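Bifunctional purine biosynthetic protein ADE5,7 (Cryptococcus neoformans var. grubii serotype A, PDB 7LVO) catalyses the second and fifth steps of de novo purine biosynthesis, this N-terminal half joining glycine to phosphoribosylamine at the cost of ATP. Local coordinates at residues P131-S136 / V334-P339; A154-P159 / R306-P311; T160-S165 / K181-G186; L354-L359 / E363-S368. One frame throughout, in Å; residues are numbered along the deposited sequence.

Overall arrangement
The four contacts run from the core of the molecule out to its flanks. Contact 1 is the most central, and V334 directly follows N333, a predicted magnesium ligand. Contact 4 lies about 14 Å away, centre to centre, and touches it: F133 CZ packs 3.4 Å from L358 CD2. Contacts 2 and 3 are joined where helix 146-155 leads into strand 163-167, with A154 CB 4.2 Å from F163 CE1. Along the chain, contact 3 is nested in the loop closed by contact 2, and both in that closed by contact 1. Contact 3 contains part of the predicted ATP-binding region, and its centre is about 39 Å from that of contact 4.

Contact 1: residues P131-S136 / V334-P339; sequences PVFGPS and VRFGDP
Two different first torsions bring the rings of F133 and F336 together: F133 holds CG opposite its backbone N (chi1 178°), whereas F336 holds CG opposite its carbonyl carbon (chi1 -79°). They meet in the buried seam between the N domain and the ATP-grasp domain, where the loop following helix 121-126 faces the loop that leaves strand 326-333. The side chains cross at about a right angle, yet the ring planes are tilted by only 26°. This is not a stack, because the rings meet rim to rim with neither lying over the other's face, and their centroids are 5.9 Å apart. The touching point is CE2 of F133 against CE2 of F336 at 3.6 Å, and CZ of F133 follows at 4.1 Å from that same F336 atom. F133 also rests on L358, C361 and V362 of helix 354-362.

A second apolar patch lies beside the rings, where P135 and V334 turn their CB atoms toward each other's segments. F312 packs against both of these residues, while E143 binds the backbone N of V334 and forms a salt bridge with R335. V334 comes directly after N333, a predicted magnesium ligand, which puts this packing next to the probable metal site. The pyrrolidine ring reaches V334 with two atoms: CG of P135 lies 3.8 Å from both CB and CG2 of V334, and CD of P135 comes within 3.5 Å of the V334 carbonyl O.

Contact 2: residues A154-P159 / R306-P311; sequences ARHNIP and REDGYP
R155 and H156 grip a single oxygen, OD2 of D308. The arginine gives the shorter bond, a salt bridge in which NH2 of R155 lies 2.7 Å from OD2 of D308 and the N-H...O angle is 176°. H156 adds NE2, 3.1 Å from the same OD2, and its bond is just as straight at 173°. Each donor keeps its acceptor in its own plane, the guanidinium plane for R155 and the imidazole plane for H156. Seen from the carboxylate, however, both arrive well out of plane and from opposite faces, so OD2 is clamped from either side. The bend at chi3 of R155 (64°) turns the guanidinium edge onto that oxygen.

The E307 carboxylate passes obliquely by the imidazole, its OE1 3.6 Å from CE1 of H156. The two acids may favour a protonated H156, while the charge of R155 on the same D308 oxygen partly offsets this. F152, one turn back along helix 146-155, meets the H156 ring and also touches D308. Backbone groups are looked after too: N157 N bonds to A154 O at 3.2 Å, and G309 N to R306 O at 2.8 Å.

The result is a surface His-carboxylate hydrogen bond, reinforced by an arginine salt bridge, that ties together two helix C-termini within the ATP-grasp domain, each ended by a Schellman motif.

Contact 3: residues T160-S165 / K181-G186; sequences TAAFRS and KPFTSG
F183 O accepts a hydrogen bond from G186 N at 3.1 Å, which closes the type I beta turn F183-G186, from whose first residue the ring reaches A162. That ring, directed by a chi1 of -60° that leaves CG opposite the carbonyl carbon, carries nearly the whole contact. It meets the other segment with CE1, which lies 3.7 Å from the carbonyl O of A162. CZ of F183 follows at 4.0 Å from the same oxygen. The methyl group adds a looser apolar touch, CB of A162 being 4.2 Å from CE1 of F183. The F163 side chain heads away from this interface, so F163 takes part with little more than its backbone.

K181-G186 falls in the region predicted to bind ATP, but the contact itself is plain packing within the ATP-grasp domain. A162 is bonded through its backbone to E234, and R164 to V232, so the strand runs along 229-234, and F183 packs on V232 and E234 of that same strand. The contact brings the turn between helix 171-179 and strand 188-192 against the start of strand 163-167, an outermost strand of its antiparallel sheet, while F163 leans on K150 of helix 146-155.

Contact 4: residues L354-L359 / E363-S368; sequences LAEVLL and ERRLDS
A Schellman motif ends helix 354-362, and around it E356, E363 and R365 form a salt-bridge network that ties the chain leaving the helix back to E356 in its first turn. The change of direction comes at R364, which has positive phi (68°). Just before it, the N of E363 bonds to the carbonyl O of L359 four residues back, at 2.8 Å.

R365 then folds back over the helix. Its CG sits between the backbone N and the carbonyl carbon (chi1 36°), and a bend at chi3 brings the guanidinium across to E356. The main link is short, with NH2 of R365 2.5 Å from OE2 of E356. NH1 of R365 adds a weak, strongly bent bond to the same OE2 at 3.2 Å. The guanidinium presents its edge, while OE2 is approached from above its carboxylate, the two planes standing 77° apart. NH1 also makes a weak bond of 2.8 Å to OE1 of E363, so the one arginine bridges both acids. These carboxylates are held near each other, E356 OE2 and E363 OE1 being 5.4 Å apart, and the positive charge between them probably offsets their repulsion. The E363 chain lies alongside L359, its OE2 4.1 Å from CD2 of L359.

The inner face of the helix is apolar: L358 packs on L56 of helix 47-56 and, with L359, on L108 of strand 108-111, while L366 of the following loop joins V357 on F246 of strand 240-248.

Contact 1: residues P131-S136 / V334-P339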
loop_
_atom_site.group_PDB
_atom_site.type_symbol
_atom_site.label_atom_id
_atom_site.label_comp_id
_atom_site.label_asym_id
_atom_site.label_seq_id
_atom_site.Cartn_x
_atom_site.Cartn_y
_atom_site.Cartn_z
ATOM N N PRO A 131 9.752 5.269 -18.272
ATOM C CA PRO A 131 10.166 4.736 -16.971
ATOM C C PRO A 131 8.988 4.561 -16.024
ATOM O O PRO A 131 7.973 5.256 -16.115
ATOM C CB PRO A 131 11.149 5.791 -16.444
ATOM C CG PRO A 131 10.733 7.059 -17.119
ATOM C CD PRO A 131 10.232 6.656 -18.487
ATOM N N VAL A 132 9.152 3.627 -15.087
ATOM C CA VAL A 132 8.110 3.263 -14.141
ATOM C C VAL A 132 8.672 3.334 -12.725
ATOM O O VAL A 132 9.720 2.741 -12.433
ATOM C CB VAL A 132 7.563 1.851 -14.421
ATOM C CG1 VAL A 132 6.661 1.399 -13.267
ATOM C CG2 VAL A 132 6.819 1.819 -15.750
ATOM N N PHE A 133 7.984 4.062 -11.854
ATOM C CA PHE A 133 8.275 4.023 -10.422
ATOM C C PHE A 133 7.599 2.778 -9.862
ATOM O O PHE A 133 6.421 2.794 -9.490
ATOM C CB PHE A 133 7.794 5.274 -9.713
ATOM C CG PHE A 133 8.025 5.244 -8.221
ATOM C CD1 PHE A 133 9.273 5.544 -7.690
ATOM C CD2 PHE A 133 7.008 4.891 -7.362
ATOM C CE1 PHE A 133 9.481 5.512 -6.327
ATOM C CE2 PHE A 133 7.207 4.852 -5.997
ATOM C CZ PHE A 133 8.443 5.164 -5.475
ATOM N N GLY A 134 8.351 1.686 -9.813
ATOM C CA GLY A 134 7.842 0.418 -9.355
ATOM C C GLY A 134 8.771 -0.713 -9.736
ATOM O O GLY A 134 9.684 -0.549 -10.545
ATOM N N PRO A 135 8.547 -1.889 -9.164
ATOM C CA PRO A 135 9.464 -3.004 -9.388
ATOM C C PRO A 135 9.264 -3.651 -10.747
ATOM O O PRO A 135 8.184 -3.612 -11.342
ATOM C CB PRO A 135 9.109 -3.982 -8.255
ATOM C CG PRO A 135 7.662 -3.721 -8.004
ATOM C CD PRO A 135 7.493 -2.227 -8.185
ATOM N N SER A 136 10.343 -4.245 -11.235
ATOM C CA SER A 136 10.260 -5.085 -12.420
ATOM C C SER A 136 9.308 -6.248 -12.161
ATOM O O SER A 136 9.019 -6.581 -11.007
ATOM C CB SER A 136 11.639 -5.612 -12.795
ATOM O OG SER A 136 12.112 -6.502 -11.807
ATOM N N VAL A 334 4.943 -3.989 -2.537
ATOM C CA VAL A 334 5.908 -3.368 -3.440
ATOM C C VAL A 334 5.352 -2.089 -4.042
ATOM O O VAL A 334 5.655 -1.747 -5.192
ATOM C CB VAL A 334 6.334 -4.351 -4.548
ATOM C CG1 VAL A 334 7.009 -5.594 -3.938
ATOM C CG2 VAL A 334 5.134 -4.750 -5.400
ATOM N N ARG A 335 4.539 -1.375 -3.270
ATOM C CA ARG A 335 3.964 -0.114 -3.712
ATOM C C ARG A 335 3.469 0.642 -2.490
ATOM O O ARG A 335 3.454 0.118 -1.374
ATOM C CB ARG A 335 2.834 -0.338 -4.722
ATOM C CG ARG A 335 1.993 -1.592 -4.490
ATOM C CD ARG A 335 1.338 -1.600 -3.131
ATOM N NE ARG A 335 0.557 -2.814 -2.905
ATOM C CZ ARG A 335 -0.138 -3.066 -1.803
ATOM N NH1 ARG A 335 -0.188 -2.198 -0.808
ATOM N NH2 ARG A 335 -0.798 -4.214 -1.699
ATOM N N PHE A 336 3.072 1.892 -2.714
ATOM C CA PHE A 336 2.532 2.697 -1.628
ATOM C C PHE A 336 1.331 2.000 -0.992
ATOM O O PHE A 336 0.606 1.242 -1.642
ATOM C CB PHE A 336 2.130 4.081 -2.126
ATOM C CG PHE A 336 3.286 5.025 -2.286
ATOM C CD1 PHE A 336 3.852 5.629 -1.182
ATOM C CD2 PHE A 336 3.805 5.315 -3.545
ATOM C CE1 PHE A 336 4.921 6.496 -1.321
ATOM C CE2 PHE A 336 4.861 6.189 -3.684
ATOM C CZ PHE A 336 5.422 6.778 -2.574
ATOM N N GLY A 337 1.137 2.253 0.302
ATOM C CA GLY A 337 0.058 1.651 1.049
ATOM C C GLY A 337 -1.149 2.567 1.157
ATOM O O GLY A 337 -1.057 3.782 1.000
ATOM N N ASP A 338 -2.301 1.960 1.432
ATOM C CA ASP A 338 -3.555 2.686 1.584
ATOM C C ASP A 338 -4.215 2.189 2.863
ATOM O O ASP A 338 -4.456 0.971 2.997
ATOM C CB ASP A 338 -4.456 2.467 0.369
ATOM C CG ASP A 338 -5.635 3.420 0.335
ATOM O OD1 ASP A 338 -6.318 3.559 1.355
ATOM O OD2 ASP A 338 -5.855 4.052 -0.721
ATOM N N PRO A 339 -4.546 3.070 3.822
ATOM C CA PRO A 339 -4.446 4.533 3.790
ATOM C C PRO A 339 -3.180 5.131 4.408
ATOM O O PRO A 339 -3.210 6.286 4.814
ATOM C CB PRO A 339 -5.673 4.962 4.604
ATOM C CG PRO A 339 -5.741 3.894 5.677
ATOM C CD PRO A 339 -5.264 2.602 5.025
#

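Contact 2: residues A154-P159 / R306-P311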
loop_
_atom_site.group_PDB
_atom_site.type_symbol
_atom_site.label_atom_id
_atom_site.label_comp_id
_atom_site.label_asym_id
_atom_site.label_seq_id
_atom_site.Cartn_x
_atom_site.Cartn_y
_atom_site.Cartn_z
ATOM N N ALA A 154 14.322 -16.236 4.349
ATOM C CA ALA A 154 15.162 -17.243 4.989
ATOM C C ALA A 154 16.547 -17.293 4.356
ATOM O O ALA A 154 17.553 -17.412 5.062
ATOM C CB ALA A 154 14.483 -18.609 4.911
ATOM N N ARG A 155 16.620 -17.194 3.027
ATOM C CA ARG A 155 17.913 -17.260 2.355
ATOM C C ARG A 155 18.818 -16.102 2.751
ATOM O O ARG A 155 20.046 -16.235 2.706
ATOM C CB ARG A 155 17.719 -17.278 0.833
ATOM C CG ARG A 155 19.007 -17.173 0.052
ATOM C CD ARG A 155 18.802 -17.454 -1.437
ATOM N NE ARG A 155 17.939 -16.468 -2.076
ATOM C CZ ARG A 155 16.642 -16.636 -2.291
ATOM N NH1 ARG A 155 16.017 -17.747 -1.930
ATOM N NH2 ARG A 155 15.953 -15.661 -2.878
ATOM N N HIS A 156 18.244 -14.961 3.124
ATOM C CA HIS A 156 19.022 -13.789 3.502
ATOM C C HIS A 156 18.964 -13.497 4.999
ATOM O O HIS A 156 19.342 -12.403 5.422
ATOM C CB HIS A 156 18.540 -12.571 2.711
ATOM C CG HIS A 156 18.745 -12.693 1.235
ATOM N ND1 HIS A 156 19.989 -12.624 0.650
ATOM C CD2 HIS A 156 17.864 -12.879 0.223
ATOM C CE1 HIS A 156 19.871 -12.760 -0.658
ATOM N NE2 HIS A 156 18.591 -12.914 -0.944
ATOM N N ASN A 157 18.492 -14.447 5.804
ATOM C CA ASN A 157 18.461 -14.301 7.259
ATOM C C ASN A 157 17.647 -13.082 7.680
ATOM O O ASN A 157 18.016 -12.351 8.600
ATOM C CB ASN A 157 19.879 -14.231 7.831
ATOM C CG ASN A 157 20.560 -15.584 7.870
ATOM O OD1 ASN A 157 19.919 -16.606 8.120
ATOM N ND2 ASN A 157 21.868 -15.596 7.626
ATOM N N ILE A 158 16.525 -12.864 7.003
ATOM C CA ILE A 158 15.612 -11.771 7.323
ATOM C C ILE A 158 14.586 -12.295 8.323
ATOM O O ILE A 158 13.886 -13.273 8.017
ATOM C CB ILE A 158 14.933 -11.231 6.056
ATOM C CG1 ILE A 158 16.003 -10.654 5.106
ATOM C CG2 ILE A 158 13.905 -10.193 6.410
ATOM C CD1 ILE A 158 15.543 -10.459 3.674
ATOM N N PRO A 159 14.462 -11.691 9.505
ATOM C CA PRO A 159 13.599 -12.277 10.542
ATOM C C PRO A 159 12.135 -12.322 10.124
ATOM O O PRO A 159 11.534 -11.304 9.763
ATOM C CB PRO A 159 13.816 -11.356 11.752
ATOM C CG PRO A 159 14.325 -10.073 11.180
ATOM C CD PRO A 159 15.133 -10.460 9.967
ATOM N N ARG A 306 19.604 -7.342 -5.139
ATOM C CA ARG A 306 20.706 -7.228 -6.092
ATOM C C ARG A 306 21.455 -8.554 -6.220
ATOM O O ARG A 306 21.708 -9.032 -7.328
ATOM C CB ARG A 306 21.676 -6.121 -5.675
ATOM C CG ARG A 306 21.134 -4.721 -5.813
ATOM C CD ARG A 306 22.267 -3.691 -5.929
ATOM N NE ARG A 306 23.258 -3.840 -4.864
ATOM C CZ ARG A 306 23.124 -3.354 -3.638
ATOM N NH1 ARG A 306 22.031 -2.704 -3.269
ATOM N NH2 ARG A 306 24.113 -3.526 -2.759
ATOM N N GLU A 307 21.809 -9.163 -5.087
ATOM C CA GLU A 307 22.526 -10.434 -5.122
ATOM C C GLU A 307 21.735 -11.493 -5.878
ATOM O O GLU A 307 22.303 -12.256 -6.671
ATOM C CB GLU A 307 22.826 -10.902 -3.699
ATOM C CG GLU A 307 23.791 -9.999 -2.954
ATOM C CD GLU A 307 23.909 -10.352 -1.483
ATOM O OE1 GLU A 307 22.937 -10.906 -0.920
ATOM O OE2 GLU A 307 24.977 -10.069 -0.892
ATOM N N ASP A 308 20.418 -11.548 -5.659
ATOM C CA ASP A 308 19.585 -12.508 -6.368
ATOM C C ASP A 308 19.394 -12.146 -7.832
ATOM O O ASP A 308 18.815 -12.946 -8.575
ATOM C CB ASP A 308 18.223 -12.635 -5.683
ATOM C CG ASP A 308 18.306 -13.350 -4.345
ATOM O OD1 ASP A 308 19.408 -13.809 -3.982
ATOM O OD2 ASP A 308 17.273 -13.445 -3.650
ATOM N N GLY A 309 19.859 -10.976 -8.262
ATOM C CA GLY A 309 19.843 -10.609 -9.659
ATOM C C GLY A 309 18.664 -9.787 -10.123
ATOM O O GLY A 309 18.486 -9.625 -11.336
ATOM N N TYR A 310 17.851 -9.266 -9.210
ATOM C CA TYR A 310 16.672 -8.475 -9.568
ATOM C C TYR A 310 16.519 -7.337 -8.575
ATOM O O TYR A 310 15.673 -7.383 -7.678
ATOM C CB TYR A 310 15.421 -9.355 -9.608
ATOM C CG TYR A 310 15.543 -10.510 -10.570
ATOM C CD1 TYR A 310 15.266 -10.338 -11.922
ATOM C CD2 TYR A 310 15.951 -11.766 -10.136
ATOM C CE1 TYR A 310 15.382 -11.388 -12.814
ATOM C CE2 TYR A 310 16.069 -12.819 -11.022
ATOM C CZ TYR A 310 15.783 -12.624 -12.358
ATOM O OH TYR A 310 15.899 -13.673 -13.246
ATOM N N PRO A 311 17.342 -6.295 -8.703
ATOM C CA PRO A 311 17.252 -5.162 -7.774
ATOM C C PRO A 311 15.837 -4.604 -7.714
ATOM O O PRO A 311 15.068 -4.702 -8.670
ATOM C CB PRO A 311 18.228 -4.137 -8.363
ATOM C CG PRO A 311 19.190 -4.955 -9.178
ATOM C CD PRO A 311 18.396 -6.113 -9.719
#

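Contact 3: residues T160-S165 / K181-G186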
loop_
_atom_site.group_PDB
_atom_site.type_symbol
_atom_site.label_atom_id
_atom_site.label_comp_id
_atom_site.label_asym_id
_atom_site.label_seq_id
_atom_site.Cartn_x
_atom_site.Cartn_y
_atom_site.Cartn_z
ATOM N N THR A 160 11.561 -13.521 10.188
ATOM C CA THR A 160 10.167 -13.736 9.829
ATOM C C THR A 160 9.681 -14.988 10.551
ATOM O O THR A 160 10.460 -15.718 11.162
ATOM C CB THR A 160 9.991 -13.868 8.312
ATOM O OG1 THR A 160 8.596 -13.894 7.980
ATOM C CG2 THR A 160 10.649 -15.145 7.808
ATOM N N ALA A 161 8.376 -15.229 10.469
ATOM C CA ALA A 161 7.792 -16.380 11.148
ATOM C C ALA A 161 8.212 -17.681 10.469
ATOM O O ALA A 161 8.312 -17.758 9.238
ATOM C CB ALA A 161 6.268 -16.269 11.161
ATOM N N ALA A 162 8.470 -18.706 11.282
ATOM C CA ALA A 162 8.730 -20.037 10.753
ATOM C C ALA A 162 7.627 -20.427 9.781
ATOM O O ALA A 162 6.467 -20.036 9.944
ATOM C CB ALA A 162 8.817 -21.058 11.887
ATOM N N PHE A 163 7.994 -21.191 8.753
ATOM C CA PHE A 163 7.060 -21.462 7.669
ATOM C C PHE A 163 7.509 -22.683 6.880
ATOM O O PHE A 163 8.638 -23.159 7.008
ATOM C CB PHE A 163 6.953 -20.261 6.723
ATOM C CG PHE A 163 8.132 -20.123 5.796
ATOM C CD1 PHE A 163 9.287 -19.484 6.212
ATOM C CD2 PHE A 163 8.092 -20.650 4.517
ATOM C CE1 PHE A 163 10.373 -19.362 5.363
ATOM C CE2 PHE A 163 9.172 -20.531 3.667
ATOM C CZ PHE A 163 10.312 -19.885 4.091
ATOM N N ARG A 164 6.594 -23.176 6.046
ATOM C CA ARG A 164 6.907 -24.142 5.005
ATOM C C ARG A 164 5.904 -23.934 3.874
ATOM O O ARG A 164 4.704 -23.764 4.121
ATOM C CB ARG A 164 6.849 -25.585 5.509
ATOM C CG ARG A 164 8.028 -26.002 6.384
ATOM C CD ARG A 164 9.375 -25.871 5.664
ATOM N NE ARG A 164 9.414 -26.595 4.400
ATOM C CZ ARG A 164 9.518 -26.025 3.203
ATOM N NH1 ARG A 164 9.634 -24.713 3.066
ATOM N NH2 ARG A 164 9.512 -26.792 2.118
ATOM N N SER A 165 6.397 -23.942 2.642
ATOM C CA SER A 165 5.569 -23.718 1.469
ATOM C C SER A 165 5.172 -25.048 0.840
ATOM O O SER A 165 5.894 -26.043 0.935
ATOM C CB SER A 165 6.301 -22.854 0.441
ATOM O OG SER A 165 6.486 -21.541 0.937
ATOM N N LYS A 181 2.355 -30.504 14.604
ATOM C CA LYS A 181 2.467 -29.388 15.533
ATOM C C LYS A 181 3.848 -28.751 15.431
ATOM O O LYS A 181 4.690 -28.949 16.316
ATOM C CB LYS A 181 2.206 -29.856 16.966
ATOM C CG LYS A 181 0.823 -30.440 17.202
ATOM C CD LYS A 181 -0.261 -29.378 17.081
ATOM C CE LYS A 181 -1.605 -29.897 17.578
ATOM N NZ LYS A 181 -2.076 -31.084 16.809
ATOM N N PRO A 182 4.119 -27.978 14.382
ATOM C CA PRO A 182 5.477 -27.457 14.184
ATOM C C PRO A 182 5.728 -26.125 14.870
ATOM O O PRO A 182 6.882 -25.742 15.077
ATOM C CB PRO A 182 5.579 -27.317 12.657
ATOM C CG PRO A 182 4.158 -27.555 12.113
ATOM C CD PRO A 182 3.226 -27.586 13.283
ATOM N N PHE A 183 4.666 -25.412 15.229
ATOM C CA PHE A 183 4.774 -24.042 15.711
ATOM C C PHE A 183 4.661 -23.998 17.231
ATOM O O PHE A 183 3.736 -24.579 17.813
ATOM C CB PHE A 183 3.697 -23.164 15.070
ATOM C CG PHE A 183 3.782 -23.108 13.572
ATOM C CD1 PHE A 183 5.015 -23.106 12.939
ATOM C CD2 PHE A 183 2.637 -23.077 12.800
ATOM C CE1 PHE A 183 5.102 -23.060 11.561
ATOM C CE2 PHE A 183 2.717 -23.034 11.421
ATOM C CZ PHE A 183 3.950 -23.023 10.802
ATOM N N THR A 184 5.604 -23.296 17.865
ATOM C CA THR A 184 5.597 -23.180 19.318
ATOM C C THR A 184 4.335 -22.486 19.812
ATOM O O THR A 184 3.778 -22.860 20.852
ATOM C CB THR A 184 6.839 -22.421 19.789
ATOM O OG1 THR A 184 8.016 -23.086 19.310
ATOM C CG2 THR A 184 6.879 -22.353 21.309
ATOM N N SER A 185 3.868 -21.472 19.081
ATOM C CA SER A 185 2.682 -20.734 19.502
ATOM C C SER A 185 1.419 -21.586 19.467
ATOM O O SER A 185 0.411 -21.199 20.069
ATOM C CB SER A 185 2.497 -19.495 18.624
ATOM O OG SER A 185 3.600 -18.614 18.750
ATOM N N GLY A 186 1.449 -22.728 18.781
ATOM C CA GLY A 186 0.293 -23.589 18.678
ATOM C C GLY A 186 -0.729 -23.179 17.641
ATOM O O GLY A 186 -1.687 -23.929 17.412
#

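Contact 4: residues L354-L359 / E363-S368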
loop_
_atom_site.group_PDB
_atom_site.type_symbol
_atom_site.label_atom_id
_atom_site.label_comp_id
_atom_site.label_asym_id
_atom_site.label_seq_id
_atom_site.Cartn_x
_atom_site.Cartn_y
_atom_site.Cartn_z
ATOM N N LEU A 354 7.949 15.643 -4.307
ATOM C CA LEU A 354 7.689 14.215 -4.462
ATOM C C LEU A 354 8.032 13.749 -5.871
ATOM O O LEU A 354 8.525 12.632 -6.055
ATOM C CB LEU A 354 6.237 13.897 -4.137
ATOM C CG LEU A 354 5.865 12.420 -4.222
ATOM C CD1 LEU A 354 6.798 11.551 -3.392
ATOM C CD2 LEU A 354 4.407 12.211 -3.784
ATOM N N ALA A 355 7.766 14.586 -6.878
ATOM C CA ALA A 355 8.111 14.216 -8.249
ATOM C C ALA A 355 9.613 13.971 -8.382
ATOM O O ALA A 355 10.049 12.975 -8.974
ATOM C CB ALA A 355 7.647 15.307 -9.213
ATOM N N GLU A 356 10.421 14.868 -7.821
ATOM C CA GLU A 356 11.866 14.695 -7.875
ATOM C C GLU A 356 12.284 13.411 -7.173
ATOM O O GLU A 356 13.199 12.714 -7.628
ATOM C CB GLU A 356 12.563 15.904 -7.246
ATOM C CG GLU A 356 14.075 15.883 -7.390
ATOM C CD GLU A 356 14.513 15.926 -8.838
ATOM O OE1 GLU A 356 14.131 16.880 -9.551
ATOM O OE2 GLU A 356 15.222 14.992 -9.265
ATOM N N VAL A 357 11.615 13.075 -6.066
ATOM C CA VAL A 357 11.943 11.854 -5.340
ATOM C C VAL A 357 11.660 10.627 -6.205
ATOM O O VAL A 357 12.472 9.701 -6.288
ATOM C CB VAL A 357 11.165 11.801 -4.013
ATOM C CG1 VAL A 357 11.338 10.441 -3.347
ATOM C CG2 VAL A 357 11.615 12.925 -3.095
ATOM N N LEU A 358 10.506 10.610 -6.873
ATOM C CA LEU A 358 10.139 9.443 -7.668
ATOM C C LEU A 358 11.077 9.265 -8.858
ATOM O O LEU A 358 11.428 8.138 -9.212
ATOM C CB LEU A 358 8.688 9.568 -8.135
ATOM C CG LEU A 358 7.624 9.679 -7.044
ATOM C CD1 LEU A 358 6.249 9.852 -7.688
ATOM C CD2 LEU A 358 7.636 8.444 -6.149
ATOM N N LEU A 359 11.485 10.364 -9.491
ATOM C CA LEU A 359 12.385 10.265 -10.632
ATOM C C LEU A 359 13.787 9.885 -10.185
ATOM O O LEU A 359 14.470 9.109 -10.863
ATOM C CB LEU A 359 12.415 11.577 -11.408
ATOM C CG LEU A 359 11.217 11.856 -12.313
ATOM C CD1 LEU A 359 11.317 13.269 -12.886
ATOM C CD2 LEU A 359 11.114 10.834 -13.431
ATOM N N GLU A 363 15.871 6.884 -11.803
ATOM C CA GLU A 363 17.121 7.326 -12.411
ATOM C C GLU A 363 18.345 6.936 -11.592
ATOM O O GLU A 363 19.471 7.213 -12.010
ATOM C CB GLU A 363 17.087 8.840 -12.625
ATOM C CG GLU A 363 16.025 9.277 -13.628
ATOM C CD GLU A 363 15.942 10.775 -13.794
ATOM O OE1 GLU A 363 16.734 11.496 -13.159
ATOM O OE2 GLU A 363 15.079 11.236 -14.576
ATOM N N ARG A 364 18.150 6.300 -10.440
ATOM C CA ARG A 364 19.240 5.719 -9.657
ATOM C C ARG A 364 20.139 6.809 -9.073
ATOM O O ARG A 364 21.364 6.755 -9.182
ATOM C CB ARG A 364 20.052 4.729 -10.500
ATOM C CG ARG A 364 19.204 3.847 -11.431
ATOM C CD ARG A 364 17.975 3.247 -10.727
ATOM N NE ARG A 364 17.077 2.609 -11.686
ATOM C CZ ARG A 364 17.110 1.328 -12.020
ATOM N NH1 ARG A 364 17.960 0.491 -11.455
ATOM N NH2 ARG A 364 16.254 0.873 -12.932
ATOM N N ARG A 365 19.516 7.796 -8.433
ATOM C CA ARG A 365 20.240 8.874 -7.770
ATOM C C ARG A 365 19.525 9.321 -6.490
ATOM O O ARG A 365 19.577 10.498 -6.107
ATOM C CB ARG A 365 20.438 10.056 -8.711
ATOM C CG ARG A 365 19.260 10.298 -9.646
ATOM C CD ARG A 365 19.501 11.480 -10.581
ATOM N NE ARG A 365 19.118 12.746 -9.971
ATOM C CZ ARG A 365 17.895 13.261 -10.020
ATOM N NH1 ARG A 365 16.909 12.646 -10.649
ATOM N NH2 ARG A 365 17.660 14.427 -9.427
ATOM N N LEU A 366 18.861 8.385 -5.808
ATOM C CA LEU A 366 18.091 8.738 -4.618
ATOM C C LEU A 366 18.958 9.353 -3.526
ATOM O O LEU A 366 18.468 10.156 -2.730
ATOM C CB LEU A 366 17.373 7.504 -4.083
ATOM C CG LEU A 366 16.598 7.677 -2.768
ATOM C CD1 LEU A 366 15.540 8.746 -2.889
ATOM C CD2 LEU A 366 15.988 6.341 -2.364
ATOM N N ASP A 367 20.244 9.009 -3.478
ATOM C CA ASP A 367 21.124 9.547 -2.450
ATOM C C ASP A 367 21.578 10.969 -2.736
ATOM O O ASP A 367 22.336 11.528 -1.938
ATOM C CB ASP A 367 22.351 8.644 -2.281
ATOM C CG ASP A 367 23.328 8.744 -3.450
ATOM O OD1 ASP A 367 22.878 8.929 -4.597
ATOM O OD2 ASP A 367 24.539 8.631 -3.216
ATOM N N SER A 368 21.137 11.572 -3.840
ATOM C CA SER A 368 21.609 12.894 -4.247
ATOM C C SER A 368 20.463 13.885 -4.409
ATOM O O SER A 368 20.518 14.769 -5.264
ATOM C CB SER A 368 22.418 12.806 -5.544
ATOM O OG SER A 368 23.559 11.996 -5.377
#